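Local coordinates for ABC transporter, substrate binding protein (Aeropyrum pernix, PDB 3EAF) that probably binds a solute outside the cell and hands it to the membrane-spanning permease of an ABC importer, at residues 9-14 with 23-28; 94-99 with 114-119; 142-147 with 171-176; 187-192 with 219-224; 260-265 with 363-368. All coordinates share one frame; numbering follows the deposited sequence.

Contact 1: 9-14 with 23-28; sequences LLVDET and GYSLGA
L9 meets A28, V11 meets S25 and Y24, and E13 meets S25, where strand 3-11 packs against helix 18-38, the first beta-alpha unit of the N-terminal lobe of a periplasmic-binding-protein fold. Strand and helix segments run nearly antiparallel (161°), their axes 9.1 Å apart. At the far end both methyls of L9 face the A28 methyl, with CD1 nearer at 3.7 Å from A28 CB. V11 fills the middle: its CG1, anti to the carbonyl carbon, lies 3.7 Å from S25 CB and also comes up to the edge of the Y24 ring, close to the ring plane, 4.2 Å from CD2. That ring stands edge-to-face with W83, and its hydroxyl bonds N296 of helix 288-304. S25 holds OG anti to its backbone N (chi1 -177°), which carries the hydroxyl to the carboxylate of E13, whose chain is extended beyond CG. K54 of strand 47-56 makes a salt bridge to the same oxygen, OE2, and its positive charge would be expected to favour the ionised acid. S25 OG donates a hydrogen bond to E13 OE2 at 2.8 Å, meeting it on the anti side and 34° out of the carboxylate plane.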
# COMPACT_ATOMS: atom_id res chain seq x y z
N LEU A 9 6.62 -11.18 -10.45
CA LEU A 9 6.72 -10.53 -9.15
C LEU A 9 7.77 -9.43 -9.24
O LEU A 9 8.97 -9.70 -9.22
CB LEU A 9 7.08 -11.56 -8.05
CG LEU A 9 7.36 -11.03 -6.64
CD1 LEU A 9 6.18 -10.24 -6.09
CD2 LEU A 9 7.72 -12.17 -5.70
N LEU A 10 7.29 -8.19 -9.33
CA LEU A 10 8.16 -7.03 -9.44
C LEU A 10 8.32 -6.38 -8.06
O LEU A 10 7.34 -5.94 -7.46
CB LEU A 10 7.58 -6.03 -10.45
CG LEU A 10 8.47 -4.91 -10.97
CD1 LEU A 10 9.42 -5.41 -12.05
CD2 LEU A 10 7.60 -3.77 -11.50
N VAL A 11 9.55 -6.36 -7.56
CA VAL A 11 9.81 -5.89 -6.20
C VAL A 11 10.97 -4.89 -6.12
O VAL A 11 11.81 -4.82 -7.02
CB VAL A 11 10.07 -7.06 -5.21
CG1 VAL A 11 8.81 -7.91 -5.04
CG2 VAL A 11 11.26 -7.93 -5.65
N ASP A 12 10.99 -4.11 -5.05
CA ASP A 12 12.15 -3.28 -4.74
C ASP A 12 12.84 -3.83 -3.49
O ASP A 12 12.41 -3.57 -2.37
CB ASP A 12 11.75 -1.81 -4.54
CG ASP A 12 12.94 -0.92 -4.26
OD1 ASP A 12 14.09 -1.42 -4.28
OD2 ASP A 12 12.73 0.29 -4.01
N GLU A 13 13.91 -4.58 -3.70
CA GLU A 13 14.67 -5.18 -2.60
C GLU A 13 15.95 -4.43 -2.26
O GLU A 13 16.53 -4.65 -1.19
CB GLU A 13 14.99 -6.64 -2.92
CG GLU A 13 13.77 -7.55 -2.91
CD GLU A 13 14.13 -9.00 -3.18
OE1 GLU A 13 15.13 -9.24 -3.89
OE2 GLU A 13 13.41 -9.89 -2.69
N THR A 14 16.39 -3.55 -3.15
CA THR A 14 17.71 -2.92 -3.01
C THR A 14 17.70 -1.41 -3.24
O THR A 14 18.71 -0.74 -3.00
CB THR A 14 18.74 -3.56 -3.98
OG1 THR A 14 18.21 -3.58 -5.31
CG2 THR A 14 19.10 -4.98 -3.53
N GLY A 23 10.22 -6.51 2.93
CA GLY A 23 9.15 -7.21 3.63
C GLY A 23 8.03 -7.62 2.69
O GLY A 23 7.55 -8.75 2.74
N TYR A 24 7.62 -6.70 1.82
CA TYR A 24 6.60 -7.00 0.82
C TYR A 24 7.01 -8.20 -0.05
O TYR A 24 6.19 -9.09 -0.30
CB TYR A 24 6.38 -5.77 -0.06
CG TYR A 24 5.42 -5.93 -1.22
CD1 TYR A 24 4.06 -5.62 -1.07
CD2 TYR A 24 5.87 -6.35 -2.48
CE1 TYR A 24 3.18 -5.74 -2.14
CE2 TYR A 24 4.98 -6.47 -3.55
CZ TYR A 24 3.65 -6.16 -3.37
OH TYR A 24 2.76 -6.28 -4.43
N SER A 25 8.26 -8.21 -0.50
CA SER A 25 8.77 -9.32 -1.32
C SER A 25 8.73 -10.65 -0.57
O SER A 25 8.30 -11.67 -1.13
CB SER A 25 10.19 -9.06 -1.80
OG SER A 25 10.61 -10.13 -2.63
N LEU A 26 9.18 -10.64 0.68
CA LEU A 26 9.11 -11.81 1.54
C LEU A 26 7.68 -12.33 1.69
O LEU A 26 7.44 -13.53 1.60
CB LEU A 26 9.73 -11.53 2.92
CG LEU A 26 9.62 -12.60 4.01
CD1 LEU A 26 10.17 -13.97 3.58
CD2 LEU A 26 10.29 -12.13 5.30
N GLY A 27 6.73 -11.42 1.93
CA GLY A 27 5.33 -11.80 2.08
C GLY A 27 4.72 -12.38 0.81
O GLY A 27 3.94 -13.33 0.87
N ALA A 28 5.07 -11.80 -0.33
CA ALA A 28 4.57 -12.29 -1.62
C ALA A 28 5.09 -13.70 -1.92
O ALA A 28 4.34 -14.56 -2.38
CB ALA A 28 4.94 -11.33 -2.75

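Contact 2: 94-99 with 114-119; sequences QVDTDK and KPFNFY
F116 lies against the last turn of helix 85-98, bordered by V95, D96 and K99. Its CB is 4.1 Å from V95 CG2, and the two side chains slide past each other in opposite directions. CG, set anti to the carbonyl carbon (chi1 -80°), meets the V95 carbonyl: V95 O lies over one ring face, 3.9 Å from F116 CG. From CG the ring divides its contacts. On one flank, CD2 and CE2 meet the carboxylate of D96: OD1 reaches the ring edge near its plane, 3.4 Å from CD2, and carboxylate and ring planes are 41° apart. On the other flank, CE1 touches the K99 carbonyl carbon at 3.6 Å. At the tip, CZ is 3.8 Å from K99 CB. K99 CA completes a CH-pi contact over the same face as the V95 oxygen, offset toward the rim.

K99, the first residue to leave helical angles, has positive phi (60°) and belongs to a Schellman motif, and its CA faces the ring. The ring comes from a type I beta turn, K114 to N117, which leads into the short edge strand 117-118 of the N-terminal lobe's sheet, so the helix terminus rests on the turn beside that sheet. P115, in the same turn, meets D96 OD1 through CG at 3.5 Å; its side chain is about 6 Å from that of the magnesium ligand E325. At the end of the turn, N117 crosses V95 at about a right angle, ND2 lying 3.7 Å from V95 CG2. K321 of helix 317-326 also touches F116.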
# COMPACT_ATOMS: atom_id res chain seq x y z
N GLN A 94 -0.72 -0.28 -21.15
CA GLN A 94 -0.10 -1.44 -21.79
C GLN A 94 -0.64 -2.78 -21.24
O GLN A 94 -0.91 -3.69 -22.01
CB GLN A 94 1.43 -1.37 -21.67
CG GLN A 94 2.18 -2.35 -22.59
CD GLN A 94 1.87 -2.14 -24.07
OE1 GLN A 94 1.93 -1.02 -24.58
NE2 GLN A 94 1.52 -3.23 -24.76
N VAL A 95 -0.80 -2.88 -19.91
CA VAL A 95 -1.33 -4.11 -19.30
C VAL A 95 -2.79 -4.37 -19.70
O VAL A 95 -3.24 -5.52 -19.74
CB VAL A 95 -1.14 -4.18 -17.75
CG1 VAL A 95 0.32 -3.91 -17.37
CG2 VAL A 95 -2.06 -3.22 -17.02
N ASP A 96 -3.52 -3.30 -20.01
CA ASP A 96 -4.88 -3.43 -20.54
C ASP A 96 -4.82 -4.02 -21.95
O ASP A 96 -5.50 -5.00 -22.25
CB ASP A 96 -5.59 -2.07 -20.54
CG ASP A 96 -6.95 -2.12 -21.23
OD1 ASP A 96 -7.77 -3.00 -20.89
OD2 ASP A 96 -7.20 -1.27 -22.11
N THR A 97 -3.99 -3.42 -22.81
CA THR A 97 -3.72 -3.94 -24.15
C THR A 97 -3.32 -5.42 -24.12
O THR A 97 -3.89 -6.24 -24.85
CB THR A 97 -2.62 -3.10 -24.84
OG1 THR A 97 -3.05 -1.73 -24.92
CG2 THR A 97 -2.33 -3.60 -26.24
N ASP A 98 -2.37 -5.75 -23.25
CA ASP A 98 -1.82 -7.09 -23.13
C ASP A 98 -2.67 -8.07 -22.31
O ASP A 98 -2.38 -9.27 -22.28
CB ASP A 98 -0.40 -7.03 -22.57
CG ASP A 98 0.55 -6.29 -23.47
OD1 ASP A 98 0.31 -6.28 -24.70
OD2 ASP A 98 1.53 -5.71 -22.96
N LYS A 99 -3.69 -7.54 -21.65
CA LYS A 99 -4.62 -8.34 -20.84
C LYS A 99 -3.94 -9.08 -19.69
O LYS A 99 -4.18 -10.27 -19.48
CB LYS A 99 -5.43 -9.31 -21.71
CG LYS A 99 -6.23 -8.65 -22.82
CD LYS A 99 -7.39 -9.56 -23.23
CE LYS A 99 -7.71 -9.44 -24.72
NZ LYS A 99 -8.15 -8.08 -25.10
N LYS A 114 -8.33 2.07 -14.71
CA LYS A 114 -7.57 1.22 -15.63
C LYS A 114 -8.05 -0.22 -15.47
O LYS A 114 -8.01 -0.76 -14.37
CB LYS A 114 -6.07 1.34 -15.35
CG LYS A 114 -5.51 2.77 -15.38
CD LYS A 114 -5.56 3.36 -16.78
CE LYS A 114 -4.90 4.74 -16.82
NZ LYS A 114 -5.20 5.45 -18.09
N PRO A 115 -8.55 -0.83 -16.56
CA PRO A 115 -9.31 -2.08 -16.44
C PRO A 115 -8.58 -3.27 -15.81
O PRO A 115 -9.23 -4.12 -15.24
CB PRO A 115 -9.70 -2.39 -17.90
CG PRO A 115 -9.64 -1.05 -18.60
CD PRO A 115 -8.45 -0.38 -17.96
N PHE A 116 -7.25 -3.34 -15.91
CA PHE A 116 -6.53 -4.52 -15.42
C PHE A 116 -5.76 -4.29 -14.12
O PHE A 116 -5.07 -5.19 -13.65
CB PHE A 116 -5.64 -5.13 -16.51
CG PHE A 116 -6.39 -5.99 -17.48
CD1 PHE A 116 -6.41 -7.37 -17.33
CD2 PHE A 116 -7.13 -5.41 -18.52
CE1 PHE A 116 -7.13 -8.18 -18.23
CE2 PHE A 116 -7.84 -6.21 -19.43
CZ PHE A 116 -7.85 -7.60 -19.27
N ASN A 117 -5.90 -3.09 -13.54
CA ASN A 117 -5.22 -2.76 -12.28
C ASN A 117 -6.12 -2.90 -11.05
O ASN A 117 -7.24 -2.38 -11.02
CB ASN A 117 -4.60 -1.37 -12.34
CG ASN A 117 -3.43 -1.29 -13.33
OD1 ASN A 117 -2.27 -1.50 -12.96
ND2 ASN A 117 -3.74 -1.03 -14.58
N PHE A 118 -5.61 -3.61 -10.04
CA PHE A 118 -6.33 -3.87 -8.80
C PHE A 118 -5.36 -3.75 -7.62
O PHE A 118 -4.16 -3.96 -7.77
CB PHE A 118 -6.93 -5.28 -8.79
CG PHE A 118 -7.95 -5.54 -9.87
CD1 PHE A 118 -9.31 -5.38 -9.62
CD2 PHE A 118 -7.55 -5.98 -11.13
CE1 PHE A 118 -10.26 -5.63 -10.61
CE2 PHE A 118 -8.49 -6.24 -12.14
CZ PHE A 118 -9.85 -6.07 -11.88
N TYR A 119 -5.89 -3.40 -6.46
CA TYR A 119 -5.14 -3.52 -5.20
C TYR A 119 -6.14 -3.65 -4.07
O TYR A 119 -7.20 -3.03 -4.12
CB TYR A 119 -4.16 -2.35 -4.99
CG TYR A 119 -4.70 -0.97 -5.31
CD1 TYR A 119 -5.44 -0.25 -4.36
CD2 TYR A 119 -4.46 -0.37 -6.55
CE1 TYR A 119 -5.95 1.01 -4.65
CE2 TYR A 119 -4.97 0.90 -6.85
CZ TYR A 119 -5.71 1.58 -5.89
OH TYR A 119 -6.20 2.84 -6.17

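Contact 3: 142-147 with 171-176; sequences GKLALA and LQVVGD
L144 lays its CD2 methyl against L171 CD1, 4.0 Å away, the two leucines crossing obliquely on one face of a parallel strand pair. Further along that face L146 crosses V173 at about a right angle, CD1 to CG1 at 3.9 Å, and runs side by side with D176, pointing the same way. On the other face V174 CG1 meets K143 at CB, CG and CD, the closest being CB at 3.7 Å.

The backbone ladder starts regularly: Q172 N bonds G142 O, L144 N bonds Q172 O at 2.7 Å, and V174 N bonds L144 O at 2.8 Å. Then L146 N turns to G175 O, where an unbroken ladder would use V174. One extra residue has entered strand 171-178, a beta bulge at V174, whose psi of -13° departs from extended geometry. The bulge pushes the V174 side chain toward its neighbour; CG2 comes within 3.4 Å of L144 O and 4.1 Å of A145 CB.

The carboxylate of D176 is held by the Y148 hydroxyl and by a salt bridge to K163. Strands 142-148 and 171-178 form a beta-alpha-beta crossover through helices 153-156 and 159-165. Strand 171-178 is outermost in the sheet, with strand 202-205 on the far side of 142-148; L132 of helix 124-139 packs on L144 and L171, and I162 of helix 159-165 on L146.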
# COMPACT_ATOMS: atom_id res chain seq x y z
N GLY A 142 -7.65 22.68 12.50
CA GLY A 142 -6.33 23.26 12.67
C GLY A 142 -5.50 23.35 11.40
O GLY A 142 -6.00 23.11 10.30
N LYS A 143 -4.23 23.68 11.58
CA LYS A 143 -3.32 23.95 10.48
C LYS A 143 -2.56 22.69 10.08
O LYS A 143 -2.09 21.94 10.94
CB LYS A 143 -2.34 25.05 10.89
CG LYS A 143 -3.00 26.42 11.09
CD LYS A 143 -1.98 27.45 11.51
CE LYS A 143 -2.61 28.84 11.62
NZ LYS A 143 -2.75 29.50 10.28
N LEU A 144 -2.42 22.50 8.77
CA LEU A 144 -1.82 21.29 8.21
C LEU A 144 -0.69 21.60 7.23
O LEU A 144 -0.89 22.34 6.27
CB LEU A 144 -2.90 20.44 7.52
CG LEU A 144 -2.54 19.18 6.72
CD1 LEU A 144 -1.90 18.10 7.60
CD2 LEU A 144 -3.78 18.61 6.01
N ALA A 145 0.49 21.03 7.48
CA ALA A 145 1.62 21.12 6.55
C ALA A 145 1.76 19.80 5.80
O ALA A 145 1.52 18.74 6.37
CB ALA A 145 2.91 21.43 7.32
N LEU A 146 2.15 19.86 4.53
CA LEU A 146 2.30 18.67 3.68
C LEU A 146 3.76 18.47 3.30
O LEU A 146 4.34 19.30 2.58
CB LEU A 146 1.44 18.80 2.41
CG LEU A 146 -0.05 19.14 2.56
CD1 LEU A 146 -0.69 19.45 1.19
CD2 LEU A 146 -0.82 18.04 3.29
N ALA A 147 4.35 17.39 3.78
CA ALA A 147 5.74 17.07 3.47
C ALA A 147 5.80 15.86 2.53
O ALA A 147 5.30 14.79 2.86
CB ALA A 147 6.54 16.80 4.74
N LEU A 171 -9.48 21.61 7.93
CA LEU A 171 -8.03 21.72 7.94
C LEU A 171 -7.55 22.78 6.96
O LEU A 171 -7.93 22.78 5.79
CB LEU A 171 -7.38 20.36 7.63
CG LEU A 171 -7.66 19.19 8.59
CD1 LEU A 171 -7.12 17.88 8.05
CD2 LEU A 171 -7.10 19.46 9.98
N GLN A 172 -6.72 23.70 7.46
CA GLN A 172 -6.11 24.74 6.64
C GLN A 172 -4.71 24.30 6.26
O GLN A 172 -3.84 24.16 7.12
CB GLN A 172 -6.09 26.09 7.39
CG GLN A 172 -4.97 27.07 6.98
CD GLN A 172 -5.22 27.83 5.66
OE1 GLN A 172 -6.30 27.77 5.06
NE2 GLN A 172 -4.19 28.55 5.22
N VAL A 173 -4.50 24.06 4.96
CA VAL A 173 -3.18 23.70 4.45
C VAL A 173 -2.30 24.95 4.45
O VAL A 173 -2.60 25.93 3.76
CB VAL A 173 -3.26 23.09 3.02
CG1 VAL A 173 -1.87 22.92 2.41
CG2 VAL A 173 -4.00 21.76 3.04
N VAL A 174 -1.22 24.91 5.24
CA VAL A 174 -0.35 26.08 5.43
C VAL A 174 0.87 26.11 4.51
O VAL A 174 1.54 27.14 4.40
CB VAL A 174 0.13 26.23 6.91
CG1 VAL A 174 -1.03 26.57 7.82
CG2 VAL A 174 0.89 24.98 7.40
N GLY A 175 1.15 24.99 3.84
CA GLY A 175 2.28 24.92 2.93
C GLY A 175 2.61 23.51 2.49
O GLY A 175 2.14 22.54 3.09
N ASP A 176 3.41 23.41 1.43
CA ASP A 176 4.01 22.17 0.94
C ASP A 176 5.50 22.25 1.22
O ASP A 176 6.10 23.30 1.03
CB ASP A 176 3.82 22.03 -0.57
CG ASP A 176 2.39 21.74 -0.97
OD1 ASP A 176 1.47 21.92 -0.15
OD2 ASP A 176 2.18 21.33 -2.13

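Contact 4: 187-192 with 219-224; sequences DAERIA and MAKVGL
A192 turns its methyl into the end of helix 209-222, where V222 CG2 meets it at 3.8 Å. The same A192 CB lies 3.9 Å from the backbone N of M219, a selenomethionine, and 4.1 Å from its CG. The small alanine side chain thus allows the two backbones to come close, 5.2 Å between the CA atoms of A192 and M219.

Toward the surface the contact becomes polar. K221 reaches across with CG anti to its backbone N (chi1 -174°) and stays extended until it bends at chi4; E189 is likewise extended beyond CG, and the two side chains pass at a slant. The carboxylate lies mainly against the lysine's aliphatic end, with E189 OE2 3.2 Å from K221 CD. The ion pair itself is long, K221 NZ standing 3.6 Å from E189 OE1, so it is probably a modest attraction. R193, one turn on, is a second, weak ionic partner of that oxygen.

Within helix 185-196, R190 grips D187 OD1 with both NH1 and NH2, while D187 OD2 accepts from T184 N just before the helix. In the other segment G223 is the first residue to leave helical angles, with positive phi (93°); the L224 amide then bonds back to M219 O, a turn that brings L224 CD2 to the A192 carbonyl O. Helices 185-196 and 209-222 flank strand 202-205 in sequence, and their side-by-side packing is that of successive beta-alpha units in the Rossmann-like second lobe of periplasmic binding proteins.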
# COMPACT_ATOMS: atom_id res chain seq x y z
N ASP A 187 18.26 16.98 5.59
CA ASP A 187 17.06 17.29 4.81
C ASP A 187 15.83 17.34 5.71
O ASP A 187 15.01 18.25 5.59
CB ASP A 187 16.80 16.24 3.72
CG ASP A 187 17.84 16.25 2.62
OD1 ASP A 187 18.43 17.32 2.31
OD2 ASP A 187 18.06 15.18 2.05
N ALA A 188 15.71 16.34 6.59
CA ALA A 188 14.61 16.22 7.54
C ALA A 188 14.57 17.38 8.53
O ALA A 188 13.50 17.92 8.83
CB ALA A 188 14.69 14.89 8.28
N GLU A 189 15.74 17.76 9.06
CA GLU A 189 15.83 18.88 9.99
C GLU A 189 15.55 20.23 9.31
O GLU A 189 14.88 21.08 9.88
CB GLU A 189 17.18 18.90 10.71
CG GLU A 189 17.33 17.77 11.73
CD GLU A 189 18.63 17.84 12.53
OE1 GLU A 189 19.31 18.90 12.49
OE2 GLU A 189 18.97 16.84 13.20
N ARG A 190 16.04 20.39 8.08
CA ARG A 190 15.77 21.59 7.28
C ARG A 190 14.27 21.76 7.06
O ARG A 190 13.74 22.87 7.23
CB ARG A 190 16.51 21.54 5.93
CG ARG A 190 16.32 22.79 5.06
CD ARG A 190 17.05 22.70 3.71
NE ARG A 190 16.44 21.72 2.81
CZ ARG A 190 16.99 20.55 2.47
NH1 ARG A 190 18.20 20.21 2.94
NH2 ARG A 190 16.35 19.73 1.65
N ILE A 191 13.60 20.67 6.70
CA ILE A 191 12.15 20.69 6.47
C ILE A 191 11.39 20.95 7.76
O ILE A 191 10.45 21.73 7.78
CB ILE A 191 11.64 19.37 5.78
CG1 ILE A 191 12.13 19.28 4.33
CG2 ILE A 191 10.11 19.24 5.84
CD1 ILE A 191 11.95 20.56 3.49
N ALA A 192 11.81 20.30 8.85
CA ALA A 192 11.19 20.51 10.15
C ALA A 192 11.29 21.98 10.58
O ALA A 192 10.33 22.55 11.10
CB ALA A 192 11.79 19.60 11.20
N MSE A 219 11.43 16.76 13.90
CA MSE A 219 10.39 17.65 14.42
C MSE A 219 10.54 17.80 15.93
O MSE A 219 10.54 18.91 16.45
CB MSE A 219 9.00 17.13 14.05
CG MSE A 219 8.61 17.37 12.59
SE MSE A 219 7.06 16.33 12.04
CE MSE A 219 5.77 16.93 13.40
N ALA A 220 10.72 16.67 16.62
CA ALA A 220 10.88 16.67 18.07
C ALA A 220 12.19 17.34 18.49
O ALA A 220 12.22 18.06 19.49
CB ALA A 220 10.80 15.25 18.61
N LYS A 221 13.26 17.11 17.73
CA LYS A 221 14.56 17.67 18.03
C LYS A 221 14.58 19.21 17.92
O LYS A 221 15.23 19.88 18.74
CB LYS A 221 15.63 17.07 17.10
CG LYS A 221 17.06 17.49 17.41
CD LYS A 221 17.98 17.10 16.27
CE LYS A 221 19.40 17.63 16.46
NZ LYS A 221 19.49 19.08 16.11
N VAL A 222 13.88 19.76 16.93
CA VAL A 222 13.89 21.21 16.67
C VAL A 222 12.76 21.95 17.41
O VAL A 222 12.72 23.18 17.41
CB VAL A 222 13.86 21.55 15.15
CG1 VAL A 222 14.93 20.77 14.39
CG2 VAL A 222 12.47 21.30 14.54
N GLY A 223 11.85 21.19 18.02
CA GLY A 223 10.80 21.79 18.83
C GLY A 223 9.49 22.07 18.12
O GLY A 223 8.69 22.86 18.61
N LEU A 224 9.27 21.43 16.97
CA LEU A 224 7.95 21.48 16.32
C LEU A 224 7.05 20.42 16.94
O LEU A 224 7.14 19.23 16.61
CB LEU A 224 8.05 21.31 14.80
CG LEU A 224 6.73 21.23 14.01
CD1 LEU A 224 5.83 22.43 14.25
CD2 LEU A 224 7.03 21.07 12.53

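Contact 5: 260-265 with 363-368; sequences PMFGQD and LQLMGK
F262 sets CG anti to its carbonyl carbon (chi1 -53°), on the side of strand residues L363 and L365, which its ring meets, while M261, a selenomethionine, puts its CG in the crowded position between backbone N and carbonyl carbon (chi1 60°). With these torsions, M261 CG lies over the centre of one face of the F262 ring, 4.0 Å above the plane. The opposite face takes L365 CB, a CH-pi contact 3.9 Å from the centroid and only 5° off the ring normal. The aromatic ring is therefore sandwiched between an aliphatic carbon of its own segment and one of the strand.

The ring tip works on the backbone. CZ lies 3.6 Å from L363 O, which stands at the ring edge near its plane, and 3.7 Å from the amide N of L365. M261 continues outward with a bend at chi3, and its SE reaches L363 CB at 4.1 Å, the side chains crossing at about a right angle. L363 CB also touches F262 CZ. No hydrogen bond joins the segments; the side chains meet through apolar atoms, and the ring also touches the strand backbone, at the surface.

The residues 260-262 form a short 3-10 turn in the loop between strand 251-255 and helix 267-278, closed by G263 N to P260 O. Strand 363-369 is outermost in the second lobe's sheet, paired with strand 352-357 through Q364 and K356; Y259, just before the 3-10 turn, and F235 of another loop also touch L363.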
# COMPACT_ATOMS: atom_id res chain seq x y z
N PRO A 260 0.18 -7.80 12.31
CA PRO A 260 0.22 -9.08 13.03
C PRO A 260 0.07 -8.95 14.57
O PRO A 260 -0.62 -9.75 15.17
CB PRO A 260 1.60 -9.66 12.66
CG PRO A 260 1.88 -9.08 11.31
CD PRO A 260 1.31 -7.67 11.37
N MSE A 261 0.70 -7.94 15.17
CA MSE A 261 0.62 -7.70 16.63
C MSE A 261 -0.78 -7.39 17.17
O MSE A 261 -1.02 -7.53 18.37
CB MSE A 261 1.60 -6.60 17.06
CG MSE A 261 1.35 -5.25 16.39
SE MSE A 261 2.45 -3.81 17.11
CE MSE A 261 4.23 -4.59 17.02
N PHE A 262 -1.69 -6.94 16.31
CA PHE A 262 -3.09 -6.72 16.70
C PHE A 262 -4.01 -7.81 16.15
O PHE A 262 -5.24 -7.72 16.24
CB PHE A 262 -3.59 -5.33 16.23
CG PHE A 262 -2.73 -4.18 16.66
CD1 PHE A 262 -2.37 -4.00 17.99
CD2 PHE A 262 -2.28 -3.25 15.72
CE1 PHE A 262 -1.57 -2.92 18.38
CE2 PHE A 262 -1.47 -2.17 16.10
CZ PHE A 262 -1.12 -2.01 17.44
N GLY A 263 -3.42 -8.85 15.57
CA GLY A 263 -4.18 -9.84 14.82
C GLY A 263 -4.00 -11.28 15.24
O GLY A 263 -4.23 -12.18 14.44
N GLN A 264 -3.59 -11.49 16.49
CA GLN A 264 -3.48 -12.84 17.08
C GLN A 264 -4.66 -13.75 16.76
O GLN A 264 -4.50 -14.96 16.62
CB GLN A 264 -3.34 -12.75 18.60
CG GLN A 264 -1.91 -12.67 19.09
CD GLN A 264 -1.79 -12.17 20.52
OE1 GLN A 264 -2.30 -11.10 20.87
NE2 GLN A 264 -1.08 -12.93 21.34
N ASP A 265 -5.85 -13.15 16.66
CA ASP A 265 -7.09 -13.88 16.45
C ASP A 265 -7.68 -13.65 15.06
O ASP A 265 -8.85 -13.96 14.80
CB ASP A 265 -8.09 -13.53 17.56
CG ASP A 265 -7.63 -14.01 18.93
OD1 ASP A 265 -7.60 -15.24 19.15
OD2 ASP A 265 -7.28 -13.17 19.78
N LEU A 363 3.11 0.66 20.07
CA LEU A 363 2.07 0.95 19.09
C LEU A 363 0.69 0.56 19.62
O LEU A 363 0.52 -0.49 20.24
CB LEU A 363 2.34 0.26 17.75
CG LEU A 363 3.60 0.67 16.98
CD1 LEU A 363 3.63 0.01 15.61
CD2 LEU A 363 3.70 2.19 16.84
N GLN A 364 -0.29 1.43 19.36
CA GLN A 364 -1.64 1.26 19.86
C GLN A 364 -2.63 1.40 18.72
O GLN A 364 -2.54 2.33 17.93
CB GLN A 364 -1.92 2.28 20.96
CG GLN A 364 -0.92 2.20 22.12
CD GLN A 364 -0.97 3.39 23.07
OE1 GLN A 364 -1.69 4.37 22.84
NE2 GLN A 364 -0.18 3.31 24.14
N LEU A 365 -3.57 0.47 18.64
CA LEU A 365 -4.59 0.53 17.60
C LEU A 365 -5.70 1.51 18.00
O LEU A 365 -6.32 1.35 19.06
CB LEU A 365 -5.16 -0.87 17.31
CG LEU A 365 -6.20 -1.02 16.20
CD1 LEU A 365 -5.62 -0.67 14.83
CD2 LEU A 365 -6.77 -2.44 16.19
N MSE A 366 -5.94 2.51 17.16
CA MSE A 366 -7.03 3.47 17.37
C MSE A 366 -8.40 2.95 16.94
O MSE A 366 -9.41 3.32 17.53
CB MSE A 366 -6.75 4.81 16.67
CG MSE A 366 -5.51 5.55 17.14
SE MSE A 366 -5.55 6.06 19.03
CE MSE A 366 -4.78 4.47 19.86
N GLY A 367 -8.42 2.12 15.90
CA GLY A 367 -9.68 1.62 15.32
C GLY A 367 -9.80 1.87 13.83
O GLY A 367 -8.80 2.18 13.16
N LYS A 368 -11.02 1.73 13.30
CA LYS A 368 -11.30 1.95 11.88
C LYS A 368 -11.89 3.33 11.64
O LYS A 368 -12.81 3.75 12.36
CB LYS A 368 -12.27 0.90 11.33
CG LYS A 368 -11.79 -0.52 11.36
CD LYS A 368 -12.90 -1.46 10.94
CE LYS A 368 -12.40 -2.88 10.89
NZ LYS A 368 -13.48 -3.83 10.49

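From the N terminus the contacts come in series, each closing before the next opens, so none nest or cross. Contact 1 closes the short link between the first strand and helix; contact 2, its centre 21 Å away, closes the excursion from helix 85-98 to the edge strand of the same sheet. The chain then enters the second lobe. Contact 3 closes a crossover at one edge of its sheet, and contact 4, whose nearest atoms are about 4 Å away, joins two helices that follow. Contact 5 closes the longest loop, 97 residues, bringing the opposite edge strand of that second sheet to the loop after strand 251-255.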